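PDB 4FRF: inositol polyphosphate multikinase alpha from Arabidopsis thaliana, which phosphorylates several inositol phosphates with ATP, converting inositol 1,4,5-trisphosphate in two steps into inositol 1,3,4,5,6-pentakisphosphate. Local coordinates for residues A[86-94]-A[250-258]; A[205-216]-A[228-239]. All coordinates share one frame; numbering follows the deposited sequence.

Contact 1: residues A[86-94]-A[250-258]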
loop_
_atom_site.group_PDB
_atom_site.type_symbol
_atom_site.label_atom_id
_atom_site.label_comp_id
_atom_site.label_asym_id
_atom_site.label_seq_id
_atom_site.Cartn_x
_atom_site.Cartn_y
_atom_site.Cartn_z
ATOM N N MET A 86 -11.926 -19.325 -2.203
ATOM C CA MET A 86 -12.351 -17.912 -2.034
ATOM C C MET A 86 -11.599 -16.941 -2.932
ATOM O O MET A 86 -10.382 -17.007 -3.044
ATOM C CB MET A 86 -12.221 -17.448 -0.582
ATOM C CG MET A 86 -12.600 -15.973 -0.392
ATOM S SD MET A 86 -12.030 -15.258 1.164
ATOM C CE MET A 86 -13.467 -15.545 2.188
ATOM N N ASP A 87 -12.322 -15.999 -3.522
ATOM C CA ASP A 87 -11.695 -15.048 -4.413
ATOM C C ASP A 87 -11.872 -13.590 -3.973
ATOM O O ASP A 87 -12.998 -13.071 -3.911
ATOM C CB ASP A 87 -12.147 -15.256 -5.855
ATOM C CG ASP A 87 -13.509 -14.659 -6.135
ATOM O OD1 ASP A 87 -14.517 -15.182 -5.609
ATOM O OD2 ASP A 87 -13.578 -13.689 -6.927
ATOM N N VAL A 88 -10.735 -12.943 -3.687
ATOM C CA VAL A 88 -10.694 -11.594 -3.159
ATOM C C VAL A 88 -10.150 -10.596 -4.170
ATOM O O VAL A 88 -9.102 -10.819 -4.775
ATOM C CB VAL A 88 -9.822 -11.554 -1.949
ATOM C CG1 VAL A 88 -10.059 -10.272 -1.172
ATOM C CG2 VAL A 88 -10.103 -12.773 -1.101
ATOM N N LYS A 89 -10.868 -9.489 -4.335
ATOM C CA LYS A 89 -10.463 -8.405 -5.219
ATOM C C LYS A 89 -9.458 -7.514 -4.513
ATOM O O LYS A 89 -9.805 -6.781 -3.581
ATOM C CB LYS A 89 -11.680 -7.587 -5.606
ATOM C CG LYS A 89 -11.702 -7.161 -7.045
ATOM C CD LYS A 89 -13.051 -7.505 -7.685
ATOM C CE LYS A 89 -13.006 -7.341 -9.191
ATOM N NZ LYS A 89 -14.261 -7.816 -9.828
ATOM N N MET A 90 -8.202 -7.607 -4.928
ATOM C CA MET A 90 -7.138 -6.822 -4.326
ATOM C C MET A 90 -7.089 -5.432 -4.899
ATOM O O MET A 90 -7.099 -5.249 -6.120
ATOM C CB MET A 90 -5.809 -7.504 -4.540
ATOM C CG MET A 90 -5.599 -8.639 -3.605
ATOM S SD MET A 90 -5.356 -8.009 -1.949
ATOM C CE MET A 90 -5.805 -9.435 -0.983
ATOM N N GLY A 91 -7.055 -4.442 -4.018
ATOM C CA GLY A 91 -6.848 -3.072 -4.444
ATOM C C GLY A 91 -7.604 -2.043 -3.639
ATOM O O GLY A 91 -8.835 -2.106 -3.533
ATOM N N SER A 92 -6.844 -1.094 -3.071
ATOM C CA SER A 92 -7.377 0.102 -2.405
ATOM C C SER A 92 -8.386 0.860 -3.296
ATOM O O SER A 92 -9.304 1.505 -2.801
ATOM C CB SER A 92 -6.216 1.015 -2.002
ATOM O OG SER A 92 -6.623 2.036 -1.098
ATOM N N ARG A 93 -8.181 0.787 -4.608
ATOM C CA ARG A 93 -9.202 1.154 -5.587
ATOM C C ARG A 93 -9.241 0.072 -6.658
ATOM O O ARG A 93 -8.322 -0.730 -6.769
ATOM C CB ARG A 93 -8.871 2.490 -6.240
ATOM C CG ARG A 93 -7.531 2.481 -6.954
ATOM C CD ARG A 93 -7.433 3.548 -8.022
ATOM N NE ARG A 93 -6.219 3.369 -8.813
ATOM C CZ ARG A 93 -5.016 3.811 -8.459
ATOM N NH1 ARG A 93 -4.852 4.516 -7.336
ATOM N NH2 ARG A 93 -3.975 3.567 -9.240
ATOM N N THR A 94 -10.264 0.101 -7.491
ATOM C CA THR A 94 -10.415 -0.909 -8.522
ATOM C C THR A 94 -9.947 -0.404 -9.885
ATOM O O THR A 94 -9.348 -1.153 -10.662
ATOM C CB THR A 94 -11.873 -1.387 -8.612
ATOM O OG1 THR A 94 -12.102 -2.376 -7.606
ATOM C CG2 THR A 94 -12.172 -1.971 -9.975
ATOM N N ASN A 250 -0.920 0.318 -5.183
ATOM C CA ASN A 250 -2.315 -0.002 -4.998
ATOM C C ASN A 250 -2.546 -1.455 -4.554
ATOM O O ASN A 250 -3.160 -1.707 -3.521
ATOM C CB ASN A 250 -3.077 0.289 -6.259
ATOM C CG ASN A 250 -4.402 -0.375 -6.281
ATOM O OD1 ASN A 250 -5.319 0.021 -5.569
ATOM N ND2 ASN A 250 -4.529 -1.394 -7.107
ATOM N N PHE A 251 -2.009 -2.397 -5.310
ATOM C CA PHE A 251 -2.017 -3.793 -4.894
ATOM C C PHE A 251 -1.315 -3.989 -3.544
ATOM O O PHE A 251 -1.829 -4.678 -2.673
ATOM C CB PHE A 251 -1.354 -4.669 -5.954
ATOM C CG PHE A 251 -1.721 -6.121 -5.859
ATOM C CD1 PHE A 251 -2.833 -6.620 -6.537
ATOM C CD2 PHE A 251 -0.933 -7.006 -5.142
ATOM C CE1 PHE A 251 -3.148 -7.941 -6.474
ATOM C CE2 PHE A 251 -1.246 -8.348 -5.094
ATOM C CZ PHE A 251 -2.355 -8.812 -5.752
ATOM N N LEU A 252 -0.134 -3.396 -3.380
ATOM C CA LEU A 252 0.695 -3.692 -2.202
ATOM C C LEU A 252 -0.036 -3.274 -0.941
ATOM O O LEU A 252 0.044 -3.949 0.103
ATOM C CB LEU A 252 2.045 -2.976 -2.286
ATOM C CG LEU A 252 2.953 -3.171 -1.066
ATOM C CD1 LEU A 252 3.183 -4.653 -0.803
ATOM C CD2 LEU A 252 4.288 -2.428 -1.226
ATOM N N GLY A 253 -0.753 -2.152 -1.046
ATOM C CA GLY A 253 -1.553 -1.653 0.055
ATOM C C GLY A 253 -2.583 -2.685 0.446
ATOM O O GLY A 253 -2.567 -3.211 1.567
ATOM N N GLY A 254 -3.438 -3.026 -0.516
ATOM C CA GLY A 254 -4.436 -4.084 -0.332
ATOM C C GLY A 254 -3.861 -5.329 0.306
ATOM O O GLY A 254 -4.343 -5.784 1.339
ATOM N N LEU A 255 -2.791 -5.848 -0.279
ATOM C CA LEU A 255 -2.213 -7.088 0.175
ATOM C C LEU A 255 -1.824 -6.959 1.635
ATOM O O LEU A 255 -1.990 -7.887 2.418
ATOM C CB LEU A 255 -0.997 -7.448 -0.673
ATOM C CG LEU A 255 -0.317 -8.771 -0.338
ATOM C CD1 LEU A 255 -1.269 -9.927 -0.616
ATOM C CD2 LEU A 255 1.002 -8.949 -1.101
ATOM N N CYS A 256 -1.366 -5.779 2.018
ATOM C CA CYS A 256 -0.862 -5.594 3.374
ATOM C C CYS A 256 -1.996 -5.583 4.400
ATOM O O CYS A 256 -1.901 -6.236 5.439
ATOM C CB CYS A 256 0.019 -4.340 3.475
ATOM S SG CYS A 256 1.700 -4.586 2.820
ATOM N N SER A 257 -3.083 -4.884 4.077
ATOM C CA SER A 257 -4.291 -4.954 4.870
ATOM C C SER A 257 -4.758 -6.426 4.941
ATOM O O SER A 257 -4.883 -7.024 6.028
ATOM C CB SER A 257 -5.366 -4.089 4.227
ATOM O OG SER A 257 -6.505 -3.968 5.051
ATOM N N PHE A 258 -4.934 -7.045 3.785
ATOM C CA PHE A 258 -5.307 -8.423 3.790
ATOM C C PHE A 258 -4.395 -9.223 4.720
ATOM O O PHE A 258 -4.882 -9.951 5.570
ATOM C CB PHE A 258 -5.316 -9.009 2.383
ATOM C CG PHE A 258 -6.130 -10.271 2.262
ATOM C CD1 PHE A 258 -7.500 -10.209 2.014
ATOM C CD2 PHE A 258 -5.529 -11.522 2.399
ATOM C CE1 PHE A 258 -8.254 -11.377 1.894
ATOM C CE2 PHE A 258 -6.273 -12.682 2.290
ATOM C CZ PHE A 258 -7.641 -12.611 2.055
#
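Val88 is the first residue of strand 86-90 to reach helix 250-258: its CG1 lies 3.7 Å from Phe258 CE1, and CG2 approaches the same corner of the ring. Phe258 is also backed by Phe121 in an edge-to-face pair and by Leu191. Strand and helix axes come within 8.8 Å and run at 134° to one another, so the strand meets the helix across a slant and successive contacts travel back toward the start of the helix. Met90 carries most of the apolar contact. With CG opposite the carbonyl carbon (chi1 -78°) and a second kink at the next bond, it lies across several helical residues: CB is 3.3 Å from Phe251 CE1, while CE reaches Phe258 CG at 3.4 Å. Its SD stands above the face of the Phe251 ring, 5.1 Å from the centroid and almost over the ring centre, a distant Met-aromatic contact. Residues 83-91 read PxxxDxKxG, the signature of inositol phosphate kinases; in relatives its aspartate and lysine serve substrate binding and phosphate transfer. The last position, Gly91, combines a positive phi with close helix packing, its CA 4.9 Å from Gly254 CA. Past this glycine the chain turns along Asn250. Arg93 N donates to Asn250 OD1 at 3.1 Å with a nearly straight N-H...O angle of 173°, the donor coming in almost end-on to the side-chain carbonyl, which anchors the turn to the helix. The Arg93 side chain is directed instead to Trp95 O and a bound sulfate.

Contact 2: residues A[205-216]-A[228-239]; sequences HFNSCSILMVYE and ARPQVKLVDFAH
Ser210 through Val214 pair with Val235 through Gln231 as adjacent antiparallel strands, the axes of 209-216 and 231-235 running at 156° and approaching to 4.6 Å. Hydrogen-bonded pairs Ser210-Val235, Leu212-Lys233 and Val214-Gln231 alternate with the non-hydrogen-bonded pairs Ile211-Leu234 and Met213-Val232. Each hydrogen-bonded pair is joined in both directions; Leu212 N to Lys233 O is 2.7 Å, whereas Ser210 N to Val235 O, at 3.4 Å, is weak. Beyond the regular pairing, Glu216 N reaches Ala228 O at 2.7 Å and closes the far end. The Glu216 carboxylate itself accepts from Thr81 N and Lys82 N.

Ser210, Leu212 and Val214 share one face with Gln231, Lys233 and Val235. On the other, Ile211 CG1 meets Leu234 CD1 at 4.0 Å, and Ile211 CG2 faces Val232 CG1 at 4.2 Å. Outside the paired strands, Phe206 and Phe237 both carry CG opposite the carbonyl carbon (chi1 -71° and -55°), which brings the rings side by side, pointing the same way, CE1 to CE1 3.7 Å; the CD1 of each is at the other's edge, in its plane. Leu234 CD2 sits over one face of the Phe206 ring, 4.5 Å from CE1. Phe237 follows Asp236 in an Asp-Phe-Ala-His run that resembles the DFG segment of protein kinases, consistent with the shared kinase ancestry.

Strand 83-90 pairs with the edge of 209-216 opposite 231-235, which is left as the end strand within the chain. Helices 187-200 and 249-265 pack on the Ile211, Met213, Val232 and Leu234 face, with Leu191 and Leu255 on Ile211, Leu194 on Val232 and Phe251 on Leu234.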
loop_
_atom_site.group_PDB
_atom_site.type_symbol
_atom_site.label_atom_id
_atom_site.label_comp_id
_atom_site.label_asym_id
_atom_site.label_seq_id
_atom_site.Cartn_x
_atom_site.Cartn_y
_atom_site.Cartn_z
ATOM N N HIS A 205 1.757 -3.702 -13.374
ATOM C CA HIS A 205 0.712 -3.192 -12.493
ATOM C C HIS A 205 -0.525 -4.052 -12.662
ATOM O O HIS A 205 -1.143 -4.082 -13.747
ATOM C CB HIS A 205 0.368 -1.750 -12.835
ATOM C CG HIS A 205 1.388 -0.763 -12.376
ATOM N ND1 HIS A 205 1.454 0.522 -12.875
ATOM C CD2 HIS A 205 2.384 -0.868 -11.463
ATOM C CE1 HIS A 205 2.450 1.164 -12.290
ATOM N NE2 HIS A 205 3.026 0.346 -11.426
ATOM N N PHE A 206 -0.902 -4.736 -11.588
ATOM C CA PHE A 206 -1.988 -5.691 -11.652
ATOM C C PHE A 206 -3.371 -5.050 -11.475
ATOM O O PHE A 206 -4.085 -5.361 -10.531
ATOM C CB PHE A 206 -1.753 -6.806 -10.639
ATOM C CG PHE A 206 -0.627 -7.720 -11.011
ATOM C CD1 PHE A 206 -0.823 -8.746 -11.948
ATOM C CD2 PHE A 206 0.644 -7.521 -10.494
ATOM C CE1 PHE A 206 0.225 -9.598 -12.307
ATOM C CE2 PHE A 206 1.700 -8.353 -10.850
ATOM C CZ PHE A 206 1.488 -9.404 -11.753
ATOM N N ASN A 207 -3.761 -4.202 -12.420
ATOM C CA ASN A 207 -5.032 -3.492 -12.326
ATOM C C ASN A 207 -6.212 -4.416 -12.201
ATOM O O ASN A 207 -6.453 -5.225 -13.083
ATOM C CB ASN A 207 -5.269 -2.660 -13.570
ATOM C CG ASN A 207 -4.272 -1.552 -13.738
ATOM O OD1 ASN A 207 -4.129 -1.023 -14.839
ATOM N ND2 ASN A 207 -3.604 -1.152 -12.644
ATOM N N SER A 208 -7.031 -4.200 -11.178
ATOM C CA SER A 208 -8.384 -4.783 -11.144
ATOM C C SER A 208 -8.356 -6.307 -11.198
ATOM O O SER A 208 -8.867 -6.913 -12.126
ATOM C CB SER A 208 -9.221 -4.216 -12.290
ATOM O OG SER A 208 -10.589 -4.454 -12.055
ATOM N N CYS A 209 -7.866 -6.911 -10.127
ATOM C CA CYS A 209 -7.250 -8.216 -10.201
ATOM C C CYS A 209 -7.381 -8.919 -8.823
ATOM O O CYS A 209 -7.370 -8.264 -7.794
ATOM C CB CYS A 209 -5.789 -8.003 -10.623
ATOM S SG CYS A 209 -4.662 -9.385 -10.514
ATOM N N SER A 210 -7.643 -10.228 -8.822
ATOM C CA SER A 210 -8.067 -10.919 -7.589
ATOM C C SER A 210 -7.038 -11.906 -7.067
ATOM O O SER A 210 -6.292 -12.499 -7.834
ATOM C CB SER A 210 -9.400 -11.656 -7.807
ATOM O OG SER A 210 -10.420 -10.785 -8.284
ATOM N N ILE A 211 -7.038 -12.116 -5.759
ATOM C CA ILE A 211 -6.318 -13.227 -5.184
ATOM C C ILE A 211 -7.262 -14.395 -4.973
ATOM O O ILE A 211 -8.405 -14.205 -4.566
ATOM C CB ILE A 211 -5.725 -12.880 -3.853
ATOM C CG1 ILE A 211 -4.395 -12.170 -4.047
ATOM C CG2 ILE A 211 -5.501 -14.131 -3.046
ATOM C CD1 ILE A 211 -3.687 -11.856 -2.749
ATOM N N LEU A 212 -6.763 -15.607 -5.209
ATOM C CA LEU A 212 -7.533 -16.808 -4.997
ATOM C C LEU A 212 -6.892 -17.695 -3.954
ATOM O O LEU A 212 -5.746 -18.108 -4.108
ATOM C CB LEU A 212 -7.654 -17.577 -6.295
ATOM C CG LEU A 212 -8.632 -18.752 -6.264
ATOM C CD1 LEU A 212 -9.156 -19.032 -7.649
ATOM C CD2 LEU A 212 -7.967 -19.987 -5.682
ATOM N N MET A 213 -7.651 -18.018 -2.908
ATOM C CA MET A 213 -7.234 -19.020 -1.923
ATOM C C MET A 213 -8.006 -20.318 -2.142
ATOM O O MET A 213 -9.156 -20.301 -2.594
ATOM C CB MET A 213 -7.463 -18.511 -0.499
ATOM C CG MET A 213 -6.874 -17.116 -0.228
ATOM S SD MET A 213 -6.991 -16.565 1.505
ATOM C CE MET A 213 -8.749 -16.188 1.622
ATOM N N VAL A 214 -7.358 -21.441 -1.857
ATOM C CA VAL A 214 -8.019 -22.739 -1.922
ATOM C C VAL A 214 -7.341 -23.741 -1.007
ATOM O O VAL A 214 -6.175 -23.566 -0.640
ATOM C CB VAL A 214 -8.082 -23.306 -3.378
ATOM C CG1 VAL A 214 -6.724 -23.273 -4.040
ATOM C CG2 VAL A 214 -8.603 -24.710 -3.359
ATOM N N TYR A 215 -8.084 -24.772 -0.606
ATOM C CA TYR A 215 -7.505 -25.845 0.198
ATOM C C TYR A 215 -8.312 -27.159 0.194
ATOM O O TYR A 215 -9.410 -27.228 -0.362
ATOM C CB TYR A 215 -7.199 -25.367 1.625
ATOM C CG TYR A 215 -8.409 -25.093 2.492
ATOM C CD1 TYR A 215 -8.948 -26.099 3.300
ATOM C CD2 TYR A 215 -8.934 -23.800 2.604
ATOM C CE1 TYR A 215 -10.013 -25.845 4.146
ATOM C CE2 TYR A 215 -10.011 -23.538 3.445
ATOM C CZ TYR A 215 -10.550 -24.573 4.207
ATOM O OH TYR A 215 -11.605 -24.330 5.054
ATOM N N GLU A 216 -7.726 -28.203 0.783
ATOM C CA GLU A 216 -8.281 -29.549 0.701
ATOM C C GLU A 216 -9.067 -29.894 1.958
ATOM O O GLU A 216 -8.511 -29.960 3.044
ATOM C CB GLU A 216 -7.136 -30.576 0.533
ATOM C CG GLU A 216 -7.721 -32.006 0.150
ATOM C CD GLU A 216 -8.280 -31.954 -1.336
ATOM O OE1 GLU A 216 -7.565 -31.772 -2.283
ATOM O OE2 GLU A 216 -9.490 -32.051 -1.472
ATOM N N ALA A 228 -4.010 -30.000 4.539
ATOM C CA ALA A 228 -4.966 -29.134 3.840
ATOM C C ALA A 228 -4.425 -28.572 2.530
ATOM O O ALA A 228 -5.178 -28.013 1.732
ATOM C CB ALA A 228 -5.424 -28.017 4.744
ATOM N N ARG A 229 -3.113 -28.682 2.338
ATOM C CA ARG A 229 -2.472 -28.282 1.082
ATOM C C ARG A 229 -2.986 -26.921 0.553
ATOM O O ARG A 229 -3.383 -26.810 -0.608
ATOM C CB ARG A 229 -2.641 -29.392 0.028
ATOM C CG ARG A 229 -1.699 -29.273 -1.168
ATOM C CD ARG A 229 -1.116 -30.629 -1.571
ATOM N NE ARG A 229 -2.121 -31.559 -2.093
ATOM C CZ ARG A 229 -2.746 -31.423 -3.266
ATOM N NH1 ARG A 229 -2.525 -30.347 -4.025
ATOM N NH2 ARG A 229 -3.630 -32.340 -3.662
ATOM N N PRO A 230 -2.932 -25.876 1.403
ATOM C CA PRO A 230 -3.451 -24.541 1.071
ATOM C C PRO A 230 -2.640 -23.868 -0.019
ATOM O O PRO A 230 -1.429 -24.019 -0.058
ATOM C CB PRO A 230 -3.275 -23.774 2.377
ATOM C CG PRO A 230 -2.131 -24.437 3.036
ATOM C CD PRO A 230 -2.205 -25.878 2.685
ATOM N N GLN A 231 -3.295 -23.088 -0.872
ATOM C CA GLN A 231 -2.576 -22.413 -1.938
ATOM C C GLN A 231 -3.119 -21.065 -2.368
ATOM O O GLN A 231 -4.333 -20.870 -2.465
ATOM C CB GLN A 231 -2.408 -23.325 -3.143
ATOM C CG GLN A 231 -1.014 -23.865 -3.250
ATOM C CD GLN A 231 -0.888 -24.993 -4.235
ATOM O OE1 GLN A 231 -1.859 -25.386 -4.898
ATOM N NE2 GLN A 231 0.311 -25.557 -4.317
ATOM N N VAL A 232 -2.189 -20.169 -2.704
ATOM C CA VAL A 232 -2.502 -18.817 -3.143
ATOM C C VAL A 232 -2.187 -18.644 -4.624
ATOM O O VAL A 232 -1.220 -19.214 -5.131
ATOM C CB VAL A 232 -1.674 -17.778 -2.355
ATOM C CG1 VAL A 232 -1.934 -16.384 -2.879
ATOM C CG2 VAL A 232 -1.993 -17.855 -0.887
ATOM N N LYS A 233 -2.992 -17.839 -5.308
ATOM C CA LYS A 233 -2.757 -17.527 -6.712
ATOM C C LYS A 233 -3.465 -16.237 -7.113
ATOM O O LYS A 233 -4.400 -15.795 -6.449
ATOM C CB LYS A 233 -3.188 -18.689 -7.619
ATOM C CG LYS A 233 -2.291 -19.921 -7.485
ATOM C CD LYS A 233 -2.190 -20.721 -8.784
ATOM C CE LYS A 233 -0.888 -21.558 -8.843
ATOM N NZ LYS A 233 -0.584 -22.312 -7.578
ATOM N N LEU A 234 -2.956 -15.595 -8.153
ATOM C CA LEU A 234 -3.550 -14.393 -8.670
ATOM C C LEU A 234 -4.263 -14.742 -9.942
ATOM O O LEU A 234 -3.755 -15.516 -10.731
ATOM C CB LEU A 234 -2.464 -13.378 -8.986
ATOM C CG LEU A 234 -2.023 -12.423 -7.895
ATOM C CD1 LEU A 234 -1.546 -13.189 -6.674
ATOM C CD2 LEU A 234 -0.934 -11.524 -8.440
ATOM N N VAL A 235 -5.392 -14.094 -10.189
ATOM C CA VAL A 235 -6.169 -14.362 -11.384
ATOM C C VAL A 235 -6.666 -13.079 -12.037
ATOM O O VAL A 235 -6.482 -12.006 -11.507
ATOM C CB VAL A 235 -7.368 -15.302 -11.086
ATOM C CG1 VAL A 235 -6.888 -16.601 -10.456
ATOM C CG2 VAL A 235 -8.376 -14.620 -10.194
ATOM N N ASP A 236 -7.358 -13.217 -13.161
ATOM C CA ASP A 236 -7.849 -12.069 -13.940
ATOM C C ASP A 236 -6.753 -11.125 -14.328
ATOM O O ASP A 236 -6.391 -10.250 -13.559
ATOM C CB ASP A 236 -8.936 -11.312 -13.178
ATOM C CG ASP A 236 -10.168 -12.147 -12.947
ATOM O OD1 ASP A 236 -10.560 -12.897 -13.866
ATOM O OD2 ASP A 236 -10.728 -12.091 -11.839
ATOM N N PHE A 237 -6.238 -11.284 -15.539
ATOM C CA PHE A 237 -5.187 -10.404 -16.015
ATOM C C PHE A 237 -5.617 -9.600 -17.235
ATOM O O PHE A 237 -4.792 -9.237 -18.066
ATOM C CB PHE A 237 -3.934 -11.210 -16.333
ATOM C CG PHE A 237 -3.451 -12.047 -15.196
ATOM C CD1 PHE A 237 -2.787 -11.471 -14.128
ATOM C CD2 PHE A 237 -3.626 -13.420 -15.205
ATOM C CE1 PHE A 237 -2.296 -12.255 -13.080
ATOM C CE2 PHE A 237 -3.162 -14.203 -14.151
ATOM C CZ PHE A 237 -2.483 -13.615 -13.094
ATOM N N ALA A 238 -6.910 -9.307 -17.334
ATOM C CA ALA A 238 -7.427 -8.526 -18.457
ATOM C C ALA A 238 -6.834 -7.121 -18.515
ATOM O O ALA A 238 -6.660 -6.565 -19.597
ATOM C CB ALA A 238 -8.943 -8.455 -18.399
ATOM N N HIS A 239 -6.509 -6.557 -17.348
ATOM C CA HIS A 239 -6.153 -5.142 -17.264
ATOM C C HIS A 239 -4.733 -4.902 -16.814
ATOM O O HIS A 239 -4.368 -3.771 -16.514
ATOM C CB HIS A 239 -7.103 -4.410 -16.324
ATOM C CG HIS A 239 -8.532 -4.474 -16.746
ATOM N ND1 HIS A 239 -9.158 -3.439 -17.403
ATOM C CD2 HIS A 239 -9.453 -5.462 -16.628
ATOM C CE1 HIS A 239 -10.407 -3.782 -17.668
ATOM N NE2 HIS A 239 -10.612 -5.004 -17.206
#

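From the N terminus, residues 86-94 come first, and their partner 250-258 follows only after 155 intervening residues, so contact 1 closes a long loop. Contact 2 is nested inside it: 205-216 and 228-239 are separated by just 11 residues, seven of which (220-226) are not modelled, and the modelled ones form no helix or strand. The contacts do not cross along the chain, yet their centres are 11 Å apart and they share a sheet. Strands 83-90 and 209-216 are neighbours in it, with Val88 O to Ile211 N and Met86 O to Met213 N as probable hydrogen bonds. Contact 1 thus ties the C-terminal helix to this sheet, and contact 2 adds its last strand.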